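Local coordinates for CLIP-associating protein (Drosophila melanogaster, PDB 4G3A) that tracks microtubule plus ends and stabilises dynamic microtubules, supporting mitotic spindle formation and kinetochore attachment, here represented by its N-terminal TOG-like domain, at residues Phe49-Leu54 with Ser74-Arg79; Gly53-Leu58 with Leu92-Asp97; Ser82-Tyr87 with Arg115-His120. All coordinates share one frame; numbering follows the deposited sequence.

How the contacts relate
The three contacts sample the first two HEAT repeats, which adjoin in this all-helical TOG-like domain; two are helix-helix packing, and the third sets a 3-10 turn and loop against a helix end. Contact 1 joins helix 47-58 to helix 63-80 inside HEAT 1. Contact 2 starts from the same helix, sharing Gly53 and Leu54, and reaches helix 88-98 of HEAT 2; the two centres lie about 11 Å apart. Contact 3, its centre also about 11 Å from that of contact 1, follows it along the chain, while the segments of contacts 2 and 3 alternate, their centres about 15 Å apart. A 2.8 Å hydrogen bond between Ser74 OG and Asp116 OD2 ties helix 63-80 to helix 104-119.

Contact 1: residues Phe49-Leu54 with Ser74-Arg79; sequences FLIDGL and SELIKR
Leu76 is the bump of this contact: its two methyls reach from helix 63-80 into a hollow edged by Leu50, Ile51 and Leu54 of helix 47-58. The two helices form the antiparallel pair of HEAT repeat 1, and their short segments run at 156° to each other. With the segment axes 12.5 Å apart, the backbones stay well separated and side-chain ends do the touching. Leu76 accounts for 71 of the 122 Å² buried in total.

Each wall of the hollow meets Leu76 differently. Leu50, with CG swung opposite its backbone N (chi1 177°), brings CD2 obliquely across to Leu76 CD2 at 3.9 Å. Leu54 comes from the next turn, and its CD1 faces Leu76 CD1 tip to tip, 3.8 Å away. Ile51 is turned more to the flank; its chain slides past that of Leu76 in the opposite direction, so only the terminal CD1 closes in. All four residues are buried, and the four side chains also touch others outside the pair: Leu50 and Leu54 touch Met16 of helix 9-18, while Leu76 rests on Leu35 of helix 21-36. Tyr87, from the loop before helix 88-98, touches Ile51. Of the two Leu76 methyls, CD2 meets Leu50 CD2, which is also 4.1 Å from Leu76 CD1; that CD1 meets both Leu54 CD1 and Ile51 CD1, the latter at 3.9 Å.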
loop_
_atom_site.group_PDB
_atom_site.type_symbol
_atom_site.label_atom_id
_atom_site.label_comp_id
_atom_site.label_asym_id
_atom_site.label_seq_id
_atom_site.Cartn_x
_atom_site.Cartn_y
_atom_site.Cartn_z
ATOM N N PHE A 49 -15.229 8.296 -15.566
ATOM C CA PHE A 49 -14.464 8.521 -16.788
ATOM C C PHE A 49 -13.002 8.831 -16.486
ATOM O O PHE A 49 -12.106 8.414 -17.220
ATOM C CB PHE A 49 -15.064 9.660 -17.615
ATOM C CG PHE A 49 -16.293 9.276 -18.383
ATOM C CD1 PHE A 49 -16.286 8.172 -19.221
ATOM C CD2 PHE A 49 -17.445 10.038 -18.294
ATOM C CE1 PHE A 49 -17.415 7.826 -19.938
ATOM C CE2 PHE A 49 -18.575 9.697 -19.009
ATOM C CZ PHE A 49 -18.560 8.590 -19.832
ATOM N N LEU A 50 -12.760 9.578 -15.415
ATOM C CA LEU A 50 -11.388 9.891 -15.038
ATOM C C LEU A 50 -10.710 8.640 -14.506
ATOM O O LEU A 50 -9.551 8.371 -14.824
ATOM C CB LEU A 50 -11.332 11.013 -14.003
ATOM C CG LEU A 50 -9.907 11.327 -13.537
ATOM C CD1 LEU A 50 -9.029 11.693 -14.724
ATOM C CD2 LEU A 50 -9.904 12.436 -12.501
ATOM N N ILE A 51 -11.444 7.878 -13.700
ATOM C CA ILE A 51 -10.940 6.613 -13.160
ATOM C C ILE A 51 -10.540 5.665 -14.277
ATOM O O ILE A 51 -9.449 5.099 -14.258
ATOM C CB ILE A 51 -11.984 5.910 -12.290
ATOM C CG1 ILE A 51 -12.390 6.814 -11.128
ATOM C CG2 ILE A 51 -11.445 4.557 -11.794
ATOM C CD1 ILE A 51 -11.227 7.185 -10.197
ATOM N N ASP A 52 -11.428 5.508 -15.255
ATOM C CA ASP A 52 -11.162 4.648 -16.399
ATOM C C ASP A 52 -9.925 5.138 -17.143
ATOM O O ASP A 52 -9.100 4.338 -17.584
ATOM C CB ASP A 52 -12.366 4.611 -17.343
ATOM C CG ASP A 52 -13.619 4.056 -16.681
ATOM O OD1 ASP A 52 -13.498 3.325 -15.674
ATOM O OD2 ASP A 52 -14.729 4.353 -17.175
ATOM N N GLY A 53 -9.799 6.456 -17.268
ATOM C CA GLY A 53 -8.679 7.053 -17.978
ATOM C C GLY A 53 -7.340 6.809 -17.305
ATOM O O GLY A 53 -6.322 6.628 -17.974
ATOM N N LEU A 54 -7.333 6.815 -15.977
ATOM C CA LEU A 54 -6.098 6.636 -15.226
ATOM C C LEU A 54 -5.585 5.196 -15.330
ATOM O O LEU A 54 -4.392 4.934 -15.167
ATOM C CB LEU A 54 -6.315 7.004 -13.754
ATOM C CG LEU A 54 -6.527 8.484 -13.444
ATOM C CD1 LEU A 54 -6.984 8.671 -12.010
ATOM C CD2 LEU A 54 -5.254 9.268 -13.711
ATOM N N SER A 74 -4.167 9.214 -5.330
ATOM C CA SER A 74 -4.036 9.736 -3.973
ATOM C C SER A 74 -4.821 11.044 -3.812
ATOM O O SER A 74 -5.513 11.246 -2.807
ATOM C CB SER A 74 -2.564 9.924 -3.594
ATOM O OG SER A 74 -2.010 8.711 -3.102
ATOM N N GLU A 75 -4.725 11.927 -4.805
ATOM C CA GLU A 75 -5.434 13.208 -4.736
ATOM C C GLU A 75 -6.956 13.042 -4.779
ATOM O O GLU A 75 -7.673 13.707 -4.036
ATOM C CB GLU A 75 -4.946 14.172 -5.828
ATOM C CG GLU A 75 -3.490 14.569 -5.659
ATOM C CD GLU A 75 -3.183 15.089 -4.260
ATOM O OE1 GLU A 75 -3.991 15.880 -3.714
ATOM O OE2 GLU A 75 -2.135 14.700 -3.699
ATOM N N LEU A 76 -7.445 12.138 -5.623
ATOM C CA LEU A 76 -8.876 11.812 -5.648
ATOM C C LEU A 76 -9.341 11.218 -4.319
ATOM O O LEU A 76 -10.424 11.545 -3.822
ATOM C CB LEU A 76 -9.198 10.838 -6.787
ATOM C CG LEU A 76 -8.990 11.361 -8.211
ATOM C CD1 LEU A 76 -9.024 10.221 -9.222
ATOM C CD2 LEU A 76 -10.031 12.419 -8.554
ATOM N N ILE A 77 -8.517 10.341 -3.742
ATOM C CA ILE A 77 -8.838 9.761 -2.447
ATOM C C ILE A 77 -8.982 10.872 -1.417
ATOM O O ILE A 77 -9.939 10.891 -0.649
ATOM C CB ILE A 77 -7.749 8.779 -1.978
ATOM C CG1 ILE A 77 -7.786 7.502 -2.813
ATOM C CG2 ILE A 77 -7.922 8.436 -0.507
ATOM C CD1 ILE A 77 -6.481 6.764 -2.777
ATOM N N LYS A 78 -8.024 11.796 -1.398
ATOM C CA LYS A 78 -8.071 12.908 -0.454
ATOM C C LYS A 78 -9.326 13.758 -0.632
ATOM O O LYS A 78 -9.946 14.163 0.348
ATOM C CB LYS A 78 -6.825 13.778 -0.581
ATOM C CG LYS A 78 -5.559 13.090 -0.141
ATOM C CD LYS A 78 -4.367 13.952 -0.451
ATOM C CE LYS A 78 -3.103 13.129 -0.477
ATOM N NZ LYS A 78 -1.952 13.997 -0.841
ATOM N N ARG A 79 -9.708 14.015 -1.880
ATOM C CA ARG A 79 -10.896 14.824 -2.159
ATOM C C ARG A 79 -12.192 14.051 -1.967
ATOM O O ARG A 79 -13.198 14.620 -1.539
ATOM C CB ARG A 79 -10.874 15.353 -3.593
ATOM C CG ARG A 79 -9.792 16.351 -3.882
ATOM C CD ARG A 79 -9.951 16.853 -5.285
ATOM N NE ARG A 79 -9.012 17.923 -5.585
ATOM C CZ ARG A 79 -9.338 19.208 -5.648
ATOM N NH1 ARG A 79 -10.593 19.599 -5.437
ATOM N NH2 ARG A 79 -8.404 20.104 -5.925
#

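Contact 2: residues Gly53-Leu58 with Leu92-Asp97; sequences GLMPWL and LPHVID
His94 meets Met55 and Leu58 where the first helices of two successive HEAT repeats lie side by side, helix 47-58 of repeat 1 beside helix 88-98 of repeat 2. Their short segments are nearly parallel, at 22°, with axes 10.8 Å apart.

The apolar part belongs to Leu58, which points toward the neighbouring helix; a chi1 of 176° places CG beside its own carbonyl carbon, trans to N. Its CD2 packs on the aliphatic His94 CB at 3.7 Å, the two side chains crossing at a slant, and touches Val95 CG2 more loosely at 4.4 Å. Leu58 and Val95 are buried; Leu58 also touches Leu70 of helix 63-80, and Val95 touches Leu113 of helix 104-119.

The imidazole contact is made by Met55, a selenomethionine in this crystal. Bends at chi2 and chi3 carry its terminal methyl across to His94, and the two side chains cross at about a right angle. This part of the interface is less enclosed, both residues being partly exposed. Among polar links, Arg98 NH2, at the end of helix 88-98, is hydrogen-bonded to Leu58 O. Met55 CE approaches the imidazole obliquely, 3.3 Å from His94 ND1 and 3.6 Å from His94 CE1.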
loop_
_atom_site.group_PDB
_atom_site.type_symbol
_atom_site.label_atom_id
_atom_site.label_comp_id
_atom_site.label_asym_id
_atom_site.label_seq_id
_atom_site.Cartn_x
_atom_site.Cartn_y
_atom_site.Cartn_z
ATOM N N GLY A 53 -9.799 6.456 -17.268
ATOM C CA GLY A 53 -8.679 7.053 -17.978
ATOM C C GLY A 53 -7.340 6.809 -17.305
ATOM O O GLY A 53 -6.322 6.628 -17.974
ATOM N N LEU A 54 -7.333 6.815 -15.977
ATOM C CA LEU A 54 -6.098 6.636 -15.226
ATOM C C LEU A 54 -5.585 5.196 -15.330
ATOM O O LEU A 54 -4.392 4.934 -15.167
ATOM C CB LEU A 54 -6.315 7.004 -13.754
ATOM C CG LEU A 54 -6.527 8.484 -13.444
ATOM C CD1 LEU A 54 -6.984 8.671 -12.010
ATOM C CD2 LEU A 54 -5.254 9.268 -13.711
HETATM N N MSE A 55 -6.497 4.269 -15.601
HETATM C CA MSE A 55 -6.190 2.841 -15.534
HETATM C C MSE A 55 -5.081 2.382 -16.488
HETATM O O MSE A 55 -4.176 1.662 -16.073
HETATM C CB MSE A 55 -7.461 2.002 -15.689
HETATM C CG MSE A 55 -8.401 2.117 -14.499
HETATM SE SE MSE A 55 -7.521 1.612 -12.816
HETATM C CE MSE A 55 -6.851 -0.125 -13.394
ATOM N N PRO A 56 -5.143 2.794 -17.767
ATOM C CA PRO A 56 -4.038 2.462 -18.677
ATOM C C PRO A 56 -2.698 3.063 -18.240
ATOM O O PRO A 56 -1.649 2.493 -18.532
ATOM C CB PRO A 56 -4.489 3.069 -20.011
ATOM C CG PRO A 56 -5.972 3.070 -19.929
ATOM C CD PRO A 56 -6.298 3.360 -18.488
ATOM N N TRP A 57 -2.731 4.208 -17.568
ATOM C CA TRP A 57 -1.513 4.815 -17.053
ATOM C C TRP A 57 -0.966 3.933 -15.921
ATOM O O TRP A 57 0.216 3.582 -15.881
ATOM C CB TRP A 57 -1.816 6.210 -16.501
ATOM C CG TRP A 57 -2.141 7.263 -17.537
ATOM C CD1 TRP A 57 -2.372 7.069 -18.869
ATOM C CD2 TRP A 57 -2.264 8.675 -17.310
ATOM N NE1 TRP A 57 -2.635 8.276 -19.485
ATOM C CE2 TRP A 57 -2.572 9.275 -18.550
ATOM C CE3 TRP A 57 -2.143 9.490 -16.177
ATOM C CZ2 TRP A 57 -2.757 10.648 -18.688
ATOM C CZ3 TRP A 57 -2.328 10.856 -16.317
ATOM C CH2 TRP A 57 -2.635 11.421 -17.563
ATOM N N LEU A 58 -1.842 3.588 -14.990
ATOM C CA LEU A 58 -1.441 2.801 -13.833
ATOM C C LEU A 58 -0.949 1.421 -14.263
ATOM O O LEU A 58 0.102 0.967 -13.818
ATOM C CB LEU A 58 -2.610 2.657 -12.870
ATOM C CG LEU A 58 -2.368 1.768 -11.652
ATOM C CD1 LEU A 58 -1.286 2.377 -10.793
ATOM C CD2 LEU A 58 -3.655 1.599 -10.879
ATOM N N LEU A 92 -7.152 -1.291 -6.671
ATOM C CA LEU A 92 -6.288 -1.990 -5.712
ATOM C C LEU A 92 -5.383 -3.078 -6.306
ATOM O O LEU A 92 -4.200 -3.135 -5.981
ATOM C CB LEU A 92 -7.098 -2.568 -4.546
ATOM C CG LEU A 92 -6.277 -2.825 -3.272
ATOM C CD1 LEU A 92 -5.638 -1.522 -2.774
ATOM C CD2 LEU A 92 -7.124 -3.449 -2.174
ATOM N N PRO A 93 -5.930 -3.952 -7.169
ATOM C CA PRO A 93 -5.061 -5.032 -7.652
ATOM C C PRO A 93 -3.812 -4.525 -8.371
ATOM O O PRO A 93 -2.781 -5.178 -8.305
ATOM C CB PRO A 93 -5.970 -5.798 -8.624
ATOM C CG PRO A 93 -7.349 -5.540 -8.108
ATOM C CD PRO A 93 -7.328 -4.125 -7.616
ATOM N N HIS A 94 -3.887 -3.380 -9.042
ATOM C CA HIS A 94 -2.728 -2.881 -9.784
ATOM C C HIS A 94 -1.773 -2.051 -8.915
ATOM O O HIS A 94 -0.578 -1.965 -9.195
ATOM C CB HIS A 94 -3.199 -2.109 -11.017
ATOM C CG HIS A 94 -4.108 -2.918 -11.880
ATOM N ND1 HIS A 94 -5.477 -2.739 -11.892
ATOM C CD2 HIS A 94 -3.857 -3.960 -12.701
ATOM C CE1 HIS A 94 -6.022 -3.612 -12.715
ATOM N NE2 HIS A 94 -5.062 -4.371 -13.218
ATOM N N VAL A 95 -2.318 -1.433 -7.875
ATOM C CA VAL A 95 -1.501 -0.756 -6.886
ATOM C C VAL A 95 -0.639 -1.790 -6.170
ATOM O O VAL A 95 0.544 -1.574 -5.940
ATOM C CB VAL A 95 -2.368 -0.034 -5.865
ATOM C CG1 VAL A 95 -1.488 0.587 -4.788
ATOM C CG2 VAL A 95 -3.206 1.035 -6.578
ATOM N N ILE A 96 -1.245 -2.921 -5.843
ATOM C CA ILE A 96 -0.515 -4.035 -5.246
ATOM C C ILE A 96 0.679 -4.430 -6.110
ATOM O O ILE A 96 1.808 -4.507 -5.616
ATOM C CB ILE A 96 -1.440 -5.252 -5.041
ATOM C CG1 ILE A 96 -2.426 -4.970 -3.900
ATOM C CG2 ILE A 96 -0.613 -6.529 -4.762
ATOM C CD1 ILE A 96 -3.485 -6.046 -3.726
ATOM N N ASP A 97 0.434 -4.672 -7.399
ATOM C CA ASP A 97 1.508 -5.002 -8.328
ATOM C C ASP A 97 2.628 -3.963 -8.307
ATOM O O ASP A 97 3.797 -4.311 -8.444
ATOM C CB ASP A 97 0.974 -5.154 -9.757
ATOM C CG ASP A 97 0.221 -6.460 -9.965
ATOM O OD1 ASP A 97 0.349 -7.375 -9.119
ATOM O OD2 ASP A 97 -0.502 -6.567 -10.968
#

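Contact 3: residues Ser82-Tyr87 with Arg115-His120; sequences SDFNAY and RDLMEH
Phe84 turns CG away from its backbone N (chi1 -170°), while Leu117 sets CG opposite its carbonyl carbon (chi1 -69°); these rotations bring the phenyl ring and a leucine methyl together. The contact belongs to the HEAT-repeat stack, where the link between helices 63-80 and 88-98 meets the C-terminal end of helix 104-119. Residues 82-84 form a short 3-10 segment, from which Phe84 points toward the helix.

The two side chains cross on a slant, and Leu117 CD2 approaches the ring obliquely. Both residues are buried and rest on Ile77 of helix 63-80 and on Val122, so the pair joins the turn after helix 63-80 to helix 104-119. Within residues 82-87, Tyr87 CB lies 4.3 Å above the plane of the Phe84 ring, toward its rim.

Nearer the surface, the backbones approach more loosely. Ser82 N and His120 O are 4.1 Å apart, a separation consistent with packing alone, and His120 is already leaving helical geometry. The whole interface buries a modest 89 Å², of which Phe84 and Leu117 supply 56 Å². The methyl sits near the CD1-CE1 bond of the ring: Leu117 CD2 is 4.0 Å from Phe84 CD1 and 4.1 Å from Phe84 CE1.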
loop_
_atom_site.group_PDB
_atom_site.type_symbol
_atom_site.label_atom_id
_atom_site.label_comp_id
_atom_site.label_asym_id
_atom_site.label_seq_id
_atom_site.Cartn_x
_atom_site.Cartn_y
_atom_site.Cartn_z
ATOM N N SER A 82 -14.626 8.666 1.535
ATOM C CA SER A 82 -15.338 7.392 1.442
ATOM C C SER A 82 -15.965 7.183 0.070
ATOM O O SER A 82 -16.216 6.051 -0.338
ATOM C CB SER A 82 -16.389 7.247 2.559
ATOM O OG SER A 82 -17.446 8.184 2.423
ATOM N N ASP A 83 -16.223 8.275 -0.645
ATOM C CA ASP A 83 -16.827 8.165 -1.967
ATOM C C ASP A 83 -15.917 7.412 -2.941
ATOM O O ASP A 83 -16.394 6.748 -3.864
ATOM C CB ASP A 83 -17.224 9.545 -2.508
ATOM C CG ASP A 83 -18.362 10.174 -1.714
ATOM O OD1 ASP A 83 -19.224 9.426 -1.202
ATOM O OD2 ASP A 83 -18.396 11.415 -1.595
ATOM N N PHE A 84 -14.610 7.492 -2.712
ATOM C CA PHE A 84 -13.649 6.786 -3.554
ATOM C C PHE A 84 -13.842 5.273 -3.529
ATOM O O PHE A 84 -13.403 4.572 -4.440
ATOM C CB PHE A 84 -12.207 7.110 -3.144
ATOM C CG PHE A 84 -11.178 6.598 -4.119
ATOM C CD1 PHE A 84 -10.633 5.331 -3.980
ATOM C CD2 PHE A 84 -10.771 7.391 -5.189
ATOM C CE1 PHE A 84 -9.696 4.859 -4.882
ATOM C CE2 PHE A 84 -9.836 6.932 -6.100
ATOM C CZ PHE A 84 -9.292 5.669 -5.954
ATOM N N ASN A 85 -14.496 4.766 -2.489
ATOM C CA ASN A 85 -14.526 3.319 -2.272
ATOM C C ASN A 85 -15.252 2.585 -3.387
ATOM O O ASN A 85 -15.200 1.363 -3.470
ATOM C CB ASN A 85 -15.115 2.962 -0.900
ATOM C CG ASN A 85 -14.718 1.572 -0.444
ATOM O OD1 ASN A 85 -13.619 1.097 -0.746
ATOM N ND2 ASN A 85 -15.610 0.908 0.284
ATOM N N ALA A 86 -15.915 3.342 -4.255
ATOM C CA ALA A 86 -16.555 2.772 -5.432
ATOM C C ALA A 86 -15.514 2.235 -6.408
ATOM O O ALA A 86 -15.817 1.396 -7.253
ATOM C CB ALA A 86 -17.427 3.816 -6.114
ATOM N N TYR A 87 -14.283 2.719 -6.290
ATOM C CA TYR A 87 -13.247 2.392 -7.263
ATOM C C TYR A 87 -12.150 1.485 -6.702
ATOM O O TYR A 87 -11.302 0.986 -7.445
ATOM C CB TYR A 87 -12.640 3.682 -7.805
ATOM C CG TYR A 87 -13.692 4.664 -8.266
ATOM C CD1 TYR A 87 -14.467 4.394 -9.383
ATOM C CD2 TYR A 87 -13.921 5.852 -7.576
ATOM C CE1 TYR A 87 -15.439 5.282 -9.814
ATOM C CE2 TYR A 87 -14.895 6.749 -8.003
ATOM C CZ TYR A 87 -15.651 6.455 -9.122
ATOM O OH TYR A 87 -16.623 7.334 -9.561
ATOM N N ARG A 115 -1.729 4.217 2.258
ATOM C CA ARG A 115 -1.918 4.966 3.502
ATOM C C ARG A 115 -3.042 6.007 3.362
ATOM O O ARG A 115 -3.813 6.238 4.296
ATOM C CB ARG A 115 -0.601 5.607 3.953
ATOM C CG ARG A 115 0.469 4.570 4.343
ATOM C CD ARG A 115 1.590 5.189 5.188
ATOM N NE ARG A 115 2.351 6.198 4.456
ATOM C CZ ARG A 115 3.393 5.921 3.676
ATOM N NH1 ARG A 115 3.792 4.665 3.519
ATOM N NH2 ARG A 115 4.038 6.892 3.048
ATOM N N ASP A 116 -3.139 6.620 2.184
ATOM C CA ASP A 116 -4.182 7.614 1.935
ATOM C C ASP A 116 -5.580 6.996 2.005
ATOM O O ASP A 116 -6.498 7.598 2.557
ATOM C CB ASP A 116 -3.959 8.336 0.598
ATOM C CG ASP A 116 -2.770 9.292 0.633
ATOM O OD1 ASP A 116 -2.405 9.793 1.722
ATOM O OD2 ASP A 116 -2.196 9.546 -0.442
ATOM N N LEU A 117 -5.741 5.789 1.472
ATOM C CA LEU A 117 -7.019 5.084 1.585
ATOM C C LEU A 117 -7.492 4.989 3.039
ATOM O O LEU A 117 -8.679 5.127 3.338
ATOM C CB LEU A 117 -6.919 3.674 0.994
ATOM C CG LEU A 117 -6.759 3.482 -0.519
ATOM C CD1 LEU A 117 -6.446 2.026 -0.857
ATOM C CD2 LEU A 117 -8.025 3.938 -1.277
HETATM N N MSE A 118 -6.553 4.738 3.941
HETATM C CA MSE A 118 -6.884 4.564 5.345
HETATM C C MSE A 118 -7.016 5.916 6.041
HETATM O O MSE A 118 -7.970 6.151 6.769
HETATM C CB MSE A 118 -5.822 3.699 6.034
HETATM C CG MSE A 118 -5.792 2.276 5.509
HETATM SE SE MSE A 118 -4.499 1.163 6.510
HETATM C CE MSE A 118 -2.884 1.836 5.666
ATOM N N GLU A 119 -6.067 6.813 5.810
ATOM C CA GLU A 119 -6.111 8.102 6.489
ATOM C C GLU A 119 -7.392 8.860 6.130
ATOM O O GLU A 119 -8.026 9.464 6.992
ATOM C CB GLU A 119 -4.880 8.955 6.167
ATOM C CG GLU A 119 -4.849 10.275 6.946
ATOM C CD GLU A 119 -3.542 11.051 6.789
ATOM O OE1 GLU A 119 -2.590 10.530 6.170
ATOM O OE2 GLU A 119 -3.470 12.190 7.301
ATOM N N HIS A 120 -7.790 8.796 4.865
ATOM C CA HIS A 120 -8.982 9.521 4.429
ATOM C C HIS A 120 -10.251 8.678 4.468
ATOM O O HIS A 120 -11.268 9.035 3.877
ATOM C CB HIS A 120 -8.738 10.172 3.066
ATOM C CG HIS A 120 -7.550 11.077 3.073
ATOM N ND1 HIS A 120 -7.634 12.404 3.435
ATOM C CD2 HIS A 120 -6.242 10.828 2.840
ATOM C CE1 HIS A 120 -6.428 12.941 3.398
ATOM N NE2 HIS A 120 -5.565 12.008 3.047
#